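Local coordinates for YesW protein (Bacillus subtilis, PDB 2ZUX) that cleaves the backbone of rhamnogalacturonan I, a pectin of plant cell walls, by endo-type elimination and needs calcium or manganese for activity, at residues E229-F234 / L282-G287; V295-N298 / K303-K306; V35-Y40 / E535-T540. All blocks are in the same frame, centred on the assembly; numbering follows the deposited sequence.

Contact 1: E229-F234 / L282-G287; sequences EYLTVF and LIMTRG
Glu229 and Arg286 approach from opposite directions and meet end-on in a buried salt bridge. NH1 of Arg286 gives a nearly straight bond to OE1 of Glu229 at 2.8 Å, and NH2 reaches OE2 of Glu229 at 2.9 Å. Both oxygens are met on their syn sides, yet the carboxylate and guanidinium planes are 43° apart, so the pairing is twisted. CG of Arg286 stands opposite its backbone N (chi1 -171°) and the chain runs extended to NE, which carries the guanidinium across to the acid. Further bonds hold it there, from NE to the carbonyl of Val265 and from NH2 to Asp266. OE2 of Glu229 also pairs with Lys197 and Arg251. Were Glu229 an alanine, Arg286, Lys197 and Arg251 would probably lose the acid they share. Further along, Leu231 and Leu282 meet tip to tip, their CD2 atoms 4.1 Å apart. CD1 of Leu231 meets the bent chain of Met284 at a slant, 4.1 Å from its CG and about as near its SD and CE. Strands 230-235 and 281-286 belong to separate four-stranded antiparallel sheets and touch through side chains. Such face-to-face packing of consecutive sheets is characteristic of neighbouring blades in a beta-propeller.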
loop_
_atom_site.group_PDB
_atom_site.type_symbol
_atom_site.label_atom_id
_atom_site.label_comp_id
_atom_site.label_asym_id
_atom_site.label_seq_id
_atom_site.Cartn_x
_atom_site.Cartn_y
_atom_site.Cartn_z
ATOM N N GLU A 229 3.410 -22.334 13.771
ATOM C CA GLU A 229 3.223 -21.204 12.875
ATOM C C GLU A 229 4.586 -20.593 12.635
ATOM O O GLU A 229 5.376 -20.474 13.573
ATOM C CB GLU A 229 2.301 -20.158 13.495
ATOM C CG GLU A 229 0.904 -20.667 13.792
ATOM C CD GLU A 229 0.041 -19.611 14.453
ATOM O OE1 GLU A 229 0.394 -19.198 15.569
ATOM O OE2 GLU A 229 -0.976 -19.208 13.849
ATOM N N TYR A 230 4.860 -20.195 11.396
ATOM C CA TYR A 230 6.188 -19.696 11.050
ATOM C C TYR A 230 6.148 -18.304 10.438
ATOM O O TYR A 230 5.114 -17.854 9.935
ATOM C CB TYR A 230 6.900 -20.650 10.080
ATOM C CG TYR A 230 6.899 -22.104 10.480
ATOM C CD1 TYR A 230 7.334 -22.503 11.743
ATOM C CD2 TYR A 230 6.485 -23.082 9.582
ATOM C CE1 TYR A 230 7.329 -23.848 12.114
ATOM C CE2 TYR A 230 6.479 -24.432 9.934
ATOM C CZ TYR A 230 6.901 -24.804 11.205
ATOM O OH TYR A 230 6.919 -26.129 11.565
ATOM N N LEU A 231 7.299 -17.643 10.491
ATOM C CA LEU A 231 7.547 -16.402 9.765
ATOM C C LEU A 231 8.702 -16.680 8.820
ATOM O O LEU A 231 9.759 -17.129 9.269
ATOM C CB LEU A 231 7.918 -15.280 10.736
ATOM C CG LEU A 231 8.235 -13.922 10.100
ATOM C CD1 LEU A 231 7.032 -13.370 9.317
ATOM C CD2 LEU A 231 8.680 -12.935 11.163
ATOM N N THR A 232 8.498 -16.438 7.522
ATOM C CA THR A 232 9.538 -16.688 6.522
ATOM C C THR A 232 9.876 -15.427 5.750
ATOM O O THR A 232 8.991 -14.644 5.380
ATOM C CB THR A 232 9.105 -17.789 5.528
ATOM O OG1 THR A 232 8.815 -18.990 6.256
ATOM C CG2 THR A 232 10.211 -18.091 4.523
ATOM N N VAL A 233 11.173 -15.244 5.521
ATOM C CA VAL A 233 11.663 -14.264 4.563
ATOM C C VAL A 233 12.097 -15.044 3.322
ATOM O O VAL A 233 12.928 -15.959 3.415
ATOM C CB VAL A 233 12.849 -13.452 5.120
ATOM C CG1 VAL A 233 13.335 -12.426 4.104
ATOM C CG2 VAL A 233 12.473 -12.767 6.427
ATOM N N PHE A 234 11.522 -14.692 2.173
ATOM C CA PHE A 234 11.817 -15.323 0.892
ATOM C C PHE A 234 12.648 -14.375 0.037
ATOM O O PHE A 234 12.427 -13.158 0.039
ATOM C CB PHE A 234 10.528 -15.625 0.119
ATOM C CG PHE A 234 9.594 -16.611 0.788
ATOM C CD1 PHE A 234 9.737 -17.980 0.576
ATOM C CD2 PHE A 234 8.539 -16.162 1.576
ATOM C CE1 PHE A 234 8.855 -18.890 1.152
ATOM C CE2 PHE A 234 7.658 -17.064 2.160
ATOM C CZ PHE A 234 7.813 -18.431 1.951
ATOM N N LEU A 282 10.554 -5.065 10.171
ATOM C CA LEU A 282 9.317 -5.751 9.819
ATOM C C LEU A 282 8.414 -5.825 11.042
ATOM O O LEU A 282 8.860 -6.236 12.110
ATOM C CB LEU A 282 9.670 -7.167 9.360
ATOM C CG LEU A 282 8.525 -8.128 9.054
ATOM C CD1 LEU A 282 7.808 -7.664 7.793
ATOM C CD2 LEU A 282 9.078 -9.540 8.892
ATOM N N ILE A 283 7.146 -5.444 10.885
ATOM C CA ILE A 283 6.167 -5.515 11.969
ATOM C C ILE A 283 5.134 -6.590 11.638
ATOM O O ILE A 283 4.564 -6.577 10.551
ATOM C CB ILE A 283 5.419 -4.171 12.138
ATOM C CG1 ILE A 283 6.412 -2.996 12.188
ATOM C CG2 ILE A 283 4.474 -4.222 13.352
ATOM C CD1 ILE A 283 7.388 -3.032 13.359
ATOM N N MET A 284 4.910 -7.523 12.565
ATOM C CA MET A 284 3.818 -8.495 12.458
ATOM C C MET A 284 2.908 -8.276 13.656
ATOM O O MET A 284 3.387 -8.206 14.798
ATOM C CB MET A 284 4.344 -9.934 12.488
ATOM C CG MET A 284 5.122 -10.345 11.255
ATOM S SD MET A 284 4.021 -10.635 9.817
ATOM C CE MET A 284 5.046 -9.884 8.579
ATOM N N THR A 285 1.605 -8.167 13.404
ATOM C CA THR A 285 0.641 -7.981 14.483
ATOM C C THR A 285 -0.423 -9.067 14.490
ATOM O O THR A 285 -0.675 -9.739 13.472
ATOM C CB THR A 285 -0.043 -6.595 14.437
ATOM O OG1 THR A 285 -1.088 -6.599 13.459
ATOM C CG2 THR A 285 0.947 -5.516 14.061
ATOM N N ARG A 286 -1.066 -9.233 15.636
ATOM C CA ARG A 286 -2.100 -10.248 15.787
ATOM C C ARG A 286 -3.107 -9.734 16.781
ATOM O O ARG A 286 -2.734 -9.273 17.864
ATOM C CB ARG A 286 -1.495 -11.568 16.273
ATOM C CG ARG A 286 -2.450 -12.759 16.257
ATOM C CD ARG A 286 -1.727 -14.048 16.563
ATOM N NE ARG A 286 -2.484 -15.191 16.065
ATOM C CZ ARG A 286 -1.949 -16.360 15.723
ATOM N NH1 ARG A 286 -0.645 -16.575 15.869
ATOM N NH2 ARG A 286 -2.735 -17.320 15.238
ATOM N N GLY A 287 -4.377 -9.815 16.413
ATOM C CA GLY A 287 -5.461 -9.339 17.255
ATOM C C GLY A 287 -5.747 -7.860 17.099
ATOM O O GLY A 287 -4.858 -7.059 16.791
#

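Contact 2: V295-N298 / K303-K306; sequences VAYN and KLSK
A beta hairpin joins Tyr297 and Asn298 to Lys306 and Ser305, in antiparallel register. Strands 293-300 and 303-311 form its two arms. Asn298 and Ser305 are the hydrogen-bonded pair. N of Asn298 donates to O of Ser305 at 2.8 Å, and N of Ser305 returns a bond to O of Asn298 at 2.9 Å. On the face of these two residues, OG of Ser305 sits 3.6 Å from CB of Asn298.

Tyr297 and Lys306 form the next, non-hydrogen-bonded pair and project on the other face. Here CA of Tyr297 makes a CA-H...O contact of 3.1 Å with O of Ser305. Two residues of the second arm touch the side chain of Tyr297. CD1 of Leu304 packs on its CB at 4.0 Å, and CD1 of the tyrosine ring lies 4.1 Å from CA of Lys306. Lys306 starts out anti to its own N (chi1 -179°), which sends its aliphatic part across Val295 at a slant. CG of Lys306 comes to 3.7 Å from CG1 of Val295. The chain then bends at chi3, and NZ makes a salt bridge with Glu248. The hydroxyl of Tyr297 is bonded to the carbonyl of the same Glu248.

Strand 303-311 is the outermost strand of its four-stranded sheet. Strand 293-300 lies one place further in and pairs on its other side with strand 281-286. Leu304 also reaches Val243 and Ala245 of strand 241-246, in the preceding sheet.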
loop_
_atom_site.group_PDB
_atom_site.type_symbol
_atom_site.label_atom_id
_atom_site.label_comp_id
_atom_site.label_asym_id
_atom_site.label_seq_id
_atom_site.Cartn_x
_atom_site.Cartn_y
_atom_site.Cartn_z
ATOM N N VAL A 295 4.820 -7.431 17.140
ATOM C CA VAL A 295 6.220 -7.831 17.258
ATOM C C VAL A 295 7.005 -7.225 16.107
ATOM O O VAL A 295 6.525 -7.192 14.970
ATOM C CB VAL A 295 6.376 -9.371 17.262
ATOM C CG1 VAL A 295 7.838 -9.773 17.357
ATOM C CG2 VAL A 295 5.607 -9.996 18.429
ATOM N N ALA A 296 8.200 -6.732 16.420
ATOM C CA ALA A 296 9.110 -6.156 15.447
ATOM C C ALA A 296 10.311 -7.062 15.227
ATOM O O ALA A 296 10.825 -7.672 16.177
ATOM C CB ALA A 296 9.564 -4.793 15.898
ATOM N N TYR A 297 10.738 -7.141 13.971
ATOM C CA TYR A 297 11.885 -7.942 13.559
ATOM C C TYR A 297 12.807 -7.150 12.649
ATOM O O TYR A 297 12.365 -6.248 11.938
ATOM C CB TYR A 297 11.434 -9.160 12.749
ATOM C CG TYR A 297 10.444 -10.089 13.406
ATOM C CD1 TYR A 297 10.875 -11.255 14.023
ATOM C CD2 TYR A 297 9.072 -9.827 13.370
ATOM C CE1 TYR A 297 9.972 -12.131 14.606
ATOM C CE2 TYR A 297 8.161 -10.701 13.946
ATOM C CZ TYR A 297 8.622 -11.851 14.564
ATOM O OH TYR A 297 7.721 -12.721 15.129
ATOM N N ASN A 298 14.085 -7.524 12.649
ATOM C CA ASN A 298 14.998 -7.131 11.588
ATOM C C ASN A 298 15.399 -8.340 10.761
ATOM O O ASN A 298 15.453 -9.462 11.273
ATOM C CB ASN A 298 16.248 -6.448 12.160
ATOM C CG ASN A 298 16.025 -4.985 12.437
ATOM O OD1 ASN A 298 15.120 -4.375 11.875
ATOM N ND2 ASN A 298 16.856 -4.406 13.298
ATOM N N LYS A 303 20.347 -12.759 8.915
ATOM C CA LYS A 303 19.627 -13.267 10.084
ATOM C C LYS A 303 18.331 -12.518 10.394
ATOM O O LYS A 303 18.236 -11.303 10.212
ATOM C CB LYS A 303 20.527 -13.332 11.328
ATOM C CG LYS A 303 20.682 -12.027 12.088
ATOM C CD LYS A 303 20.970 -12.251 13.576
ATOM C CE LYS A 303 22.458 -12.421 13.855
ATOM N NZ LYS A 303 22.741 -12.438 15.323
ATOM N N LEU A 304 17.340 -13.271 10.854
ATOM C CA LEU A 304 16.101 -12.712 11.362
ATOM C C LEU A 304 16.233 -12.572 12.876
ATOM O O LEU A 304 16.566 -13.541 13.565
ATOM C CB LEU A 304 14.936 -13.629 10.995
ATOM C CG LEU A 304 13.492 -13.208 11.273
ATOM C CD1 LEU A 304 13.093 -11.974 10.469
ATOM C CD2 LEU A 304 12.571 -14.371 10.946
ATOM N N SER A 305 15.996 -11.366 13.384
ATOM C CA SER A 305 16.073 -11.111 14.819
ATOM C C SER A 305 14.821 -10.405 15.324
ATOM O O SER A 305 14.253 -9.561 14.627
ATOM C CB SER A 305 17.315 -10.280 15.153
ATOM O OG SER A 305 17.315 -9.044 14.466
ATOM N N LYS A 306 14.384 -10.768 16.525
ATOM C CA LYS A 306 13.240 -10.117 17.156
ATOM C C LYS A 306 13.708 -8.911 17.970
ATOM O O LYS A 306 14.673 -9.010 18.735
ATOM C CB LYS A 306 12.482 -11.108 18.034
ATOM C CG LYS A 306 11.254 -10.515 18.702
ATOM C CD LYS A 306 10.435 -11.570 19.422
ATOM C CE LYS A 306 11.091 -12.004 20.726
ATOM N NZ LYS A 306 10.156 -12.799 21.559
#

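Contact 3: V35-Y40 / E535-T540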
loop_
_atom_site.group_PDB
_atom_site.type_symbol
_atom_site.label_atom_id
_atom_site.label_comp_id
_atom_site.label_asym_id
_atom_site.label_seq_id
_atom_site.Cartn_x
_atom_site.Cartn_y
_atom_site.Cartn_z
ATOM N N VAL A 35 18.070 20.594 -11.081
ATOM C CA VAL A 35 18.175 19.621 -12.171
ATOM C C VAL A 35 17.095 19.869 -13.223
ATOM O O VAL A 35 15.936 20.118 -12.889
ATOM C CB VAL A 35 18.120 18.161 -11.632
ATOM C CG1 VAL A 35 18.177 17.144 -12.768
ATOM C CG2 VAL A 35 19.277 17.918 -10.669
ATOM N N LEU A 36 17.497 19.850 -14.490
ATOM C CA LEU A 36 16.576 19.960 -15.609
ATOM C C LEU A 36 16.744 18.740 -16.503
ATOM O O LEU A 36 17.599 17.892 -16.236
ATOM C CB LEU A 36 16.841 21.242 -16.402
ATOM C CG LEU A 36 16.675 22.601 -15.715
ATOM C CD1 LEU A 36 16.951 23.713 -16.716
ATOM C CD2 LEU A 36 15.291 22.747 -15.132
ATOM N N PHE A 37 15.930 18.651 -17.554
ATOM C CA PHE A 37 15.923 17.469 -18.416
ATOM C C PHE A 37 15.855 17.782 -19.904
ATOM O O PHE A 37 15.174 18.719 -20.328
ATOM C CB PHE A 37 14.762 16.543 -18.047
ATOM C CG PHE A 37 14.820 16.044 -16.638
ATOM C CD1 PHE A 37 15.631 14.965 -16.309
ATOM C CD2 PHE A 37 14.086 16.669 -15.633
ATOM C CE1 PHE A 37 15.702 14.498 -15.004
ATOM C CE2 PHE A 37 14.154 16.211 -14.320
ATOM C CZ PHE A 37 14.965 15.124 -14.007
ATOM N N ASN A 38 16.555 16.967 -20.688
ATOM C CA ASN A 38 16.374 16.947 -22.133
ATOM C C ASN A 38 15.684 15.659 -22.566
ATOM O O ASN A 38 15.991 14.580 -22.051
ATOM C CB ASN A 38 17.712 17.111 -22.858
ATOM C CG ASN A 38 18.260 18.527 -22.762
ATOM O OD1 ASN A 38 17.501 19.495 -22.714
ATOM N ND2 ASN A 38 19.587 18.654 -22.733
ATOM N N VAL A 39 14.747 15.792 -23.502
ATOM C CA VAL A 39 13.972 14.659 -24.005
ATOM C C VAL A 39 14.435 14.297 -25.419
ATOM O O VAL A 39 14.517 15.166 -26.296
ATOM C CB VAL A 39 12.453 14.965 -23.997
ATOM C CG1 VAL A 39 11.647 13.725 -24.373
ATOM C CG2 VAL A 39 12.015 15.480 -22.629
ATOM N N TYR A 40 14.730 13.016 -25.627
ATOM C CA TYR A 40 15.216 12.524 -26.918
ATOM C C TYR A 40 14.296 11.470 -27.505
ATOM O O TYR A 40 13.922 10.509 -26.827
ATOM C CB TYR A 40 16.616 11.937 -26.770
ATOM C CG TYR A 40 17.686 12.956 -26.466
ATOM C CD1 TYR A 40 18.550 13.403 -27.465
ATOM C CD2 TYR A 40 17.842 13.470 -25.179
ATOM C CE1 TYR A 40 19.540 14.343 -27.189
ATOM C CE2 TYR A 40 18.822 14.408 -24.897
ATOM C CZ TYR A 40 19.666 14.840 -25.905
ATOM O OH TYR A 40 20.643 15.768 -25.624
ATOM N N GLU A 535 1.692 20.930 -14.828
ATOM C CA GLU A 535 2.724 21.953 -14.695
ATOM C C GLU A 535 3.622 21.692 -13.484
ATOM O O GLU A 535 4.589 22.419 -13.259
ATOM C CB GLU A 535 2.087 23.346 -14.569
ATOM C CG GLU A 535 1.368 23.573 -13.239
ATOM C CD GLU A 535 0.571 24.864 -13.193
ATOM O OE1 GLU A 535 1.131 25.929 -13.529
ATOM O OE2 GLU A 535 -0.617 24.808 -12.802
ATOM N N HIS A 536 3.294 20.663 -12.704
ATOM C CA HIS A 536 3.973 20.410 -11.435
ATOM C C HIS A 536 4.953 19.261 -11.494
ATOM O O HIS A 536 4.668 18.201 -12.059
ATOM C CB HIS A 536 2.961 20.116 -10.331
ATOM C CG HIS A 536 1.961 21.205 -10.136
ATOM N ND1 HIS A 536 2.284 22.415 -9.559
ATOM C CD2 HIS A 536 0.653 21.280 -10.468
ATOM C CE1 HIS A 536 1.209 23.182 -9.530
ATOM N NE2 HIS A 536 0.207 22.519 -10.080
ATOM N N ARG A 537 6.102 19.493 -10.874
ATOM C CA ARG A 537 7.102 18.477 -10.657
ATOM C C ARG A 537 7.194 18.178 -9.164
ATOM O O ARG A 537 7.342 19.093 -8.350
ATOM C CB ARG A 537 8.454 18.983 -11.158
ATOM C CG ARG A 537 9.571 18.004 -10.944
ATOM C CD ARG A 537 10.811 18.454 -11.683
ATOM N NE ARG A 537 11.635 19.399 -10.933
ATOM C CZ ARG A 537 12.822 19.822 -11.358
ATOM N NH1 ARG A 537 13.290 19.409 -12.530
ATOM N NH2 ARG A 537 13.540 20.660 -10.618
ATOM N N LEU A 538 7.108 16.903 -8.803
ATOM C CA LEU A 538 7.336 16.502 -7.416
ATOM C C LEU A 538 8.214 15.275 -7.410
ATOM O O LEU A 538 8.206 14.509 -8.371
ATOM C CB LEU A 538 6.014 16.201 -6.699
ATOM C CG LEU A 538 5.155 17.403 -6.321
ATOM C CD1 LEU A 538 4.135 17.731 -7.391
ATOM C CD2 LEU A 538 4.461 17.150 -4.995
ATOM N N TYR A 539 8.980 15.089 -6.342
ATOM C CA TYR A 539 9.787 13.885 -6.197
ATOM C C TYR A 539 8.913 12.650 -6.310
ATOM O O TYR A 539 7.779 12.636 -5.827
ATOM C CB TYR A 539 10.513 13.873 -4.855
ATOM C CG TYR A 539 11.643 14.869 -4.806
ATOM C CD1 TYR A 539 12.808 14.642 -5.524
ATOM C CD2 TYR A 539 11.543 16.041 -4.054
ATOM C CE1 TYR A 539 13.848 15.550 -5.498
ATOM C CE2 TYR A 539 12.588 16.961 -4.027
ATOM C CZ TYR A 539 13.732 16.705 -4.750
ATOM O OH TYR A 539 14.776 17.608 -4.730
ATOM N N THR A 540 9.440 11.608 -6.947
ATOM C CA THR A 540 8.692 10.364 -7.041
ATOM C C THR A 540 8.176 9.981 -5.653
ATOM O O THR A 540 8.891 10.077 -4.651
ATOM C CB THR A 540 9.505 9.224 -7.694
ATOM O OG1 THR A 540 8.683 8.048 -7.745
ATOM C CG2 THR A 540 10.779 8.898 -6.918
#
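The carbonyl oxygen of Val35 is gripped by two nitrogens of one arginine. NH1 of Arg537 gives the main bond to O of Val35, 2.8 Å long with an angle of 161° at the hydrogen. NH2 of Arg537 adds a weak, more bent bond to the same oxygen of Val35 at 3.3 Å. The oxygen lies at the edge of the guanidinium and close to its plane. Seen from the carbonyl, NH1 is tilted 27° out of the plane.

Arg537 has its CG anti to the backbone N (chi1 179°) and then bends at chi3. This brings the end of the chain toward the 35-40 segment. There it also meets Phe37. NH1 of Arg537 is 3.8 Å from CE2 of Phe37, and the two flat groups stand almost perpendicular. The side chains cross at a slant, a van der Waals approach beside the hydrogen bonds.

The contact joins two parts of the chain that are very far apart in sequence. Val35 lies just before strand 36-41, in the mixed sheet of the N-terminal beta-sheet domain. Arg537 lies in the loop between strand 524-528 and helix 547-553, in the C-terminal beta-propeller domain. The bond therefore crosses from one domain to the other and joins a side chain to a main-chain carbonyl.

Phe37 is buried and also packs on Val69 and Ala71 of strand 66-73 and on Arg10. Nearby, Tyr539 of the same loop as Arg537 reaches the carbonyl of Glu31 through its hydroxyl and stacks on Phe27, a second link between the same two regions.

Overall arrangement
Contacts 1 and 2 are close neighbours, with centres 9 Å apart. Strands 281-286 and 293-300 lie side by side in one antiparallel sheet. Contact 2 adds the outermost strand, 303-311, to this sheet, whose face contact 1 packs against strand 230-235 of the preceding sheet. Leu231 also touches the ring of Tyr297, tying the two contacts together. Along the chain contact 1 closes before contact 2 opens, and both are nested inside the long loop closed by contact 3. Contact 3 lies about 39 Å away, centre to centre, from each. Contacts 1 and 2 thus build propeller structure, whereas contact 3 ties the N-terminal domain to it.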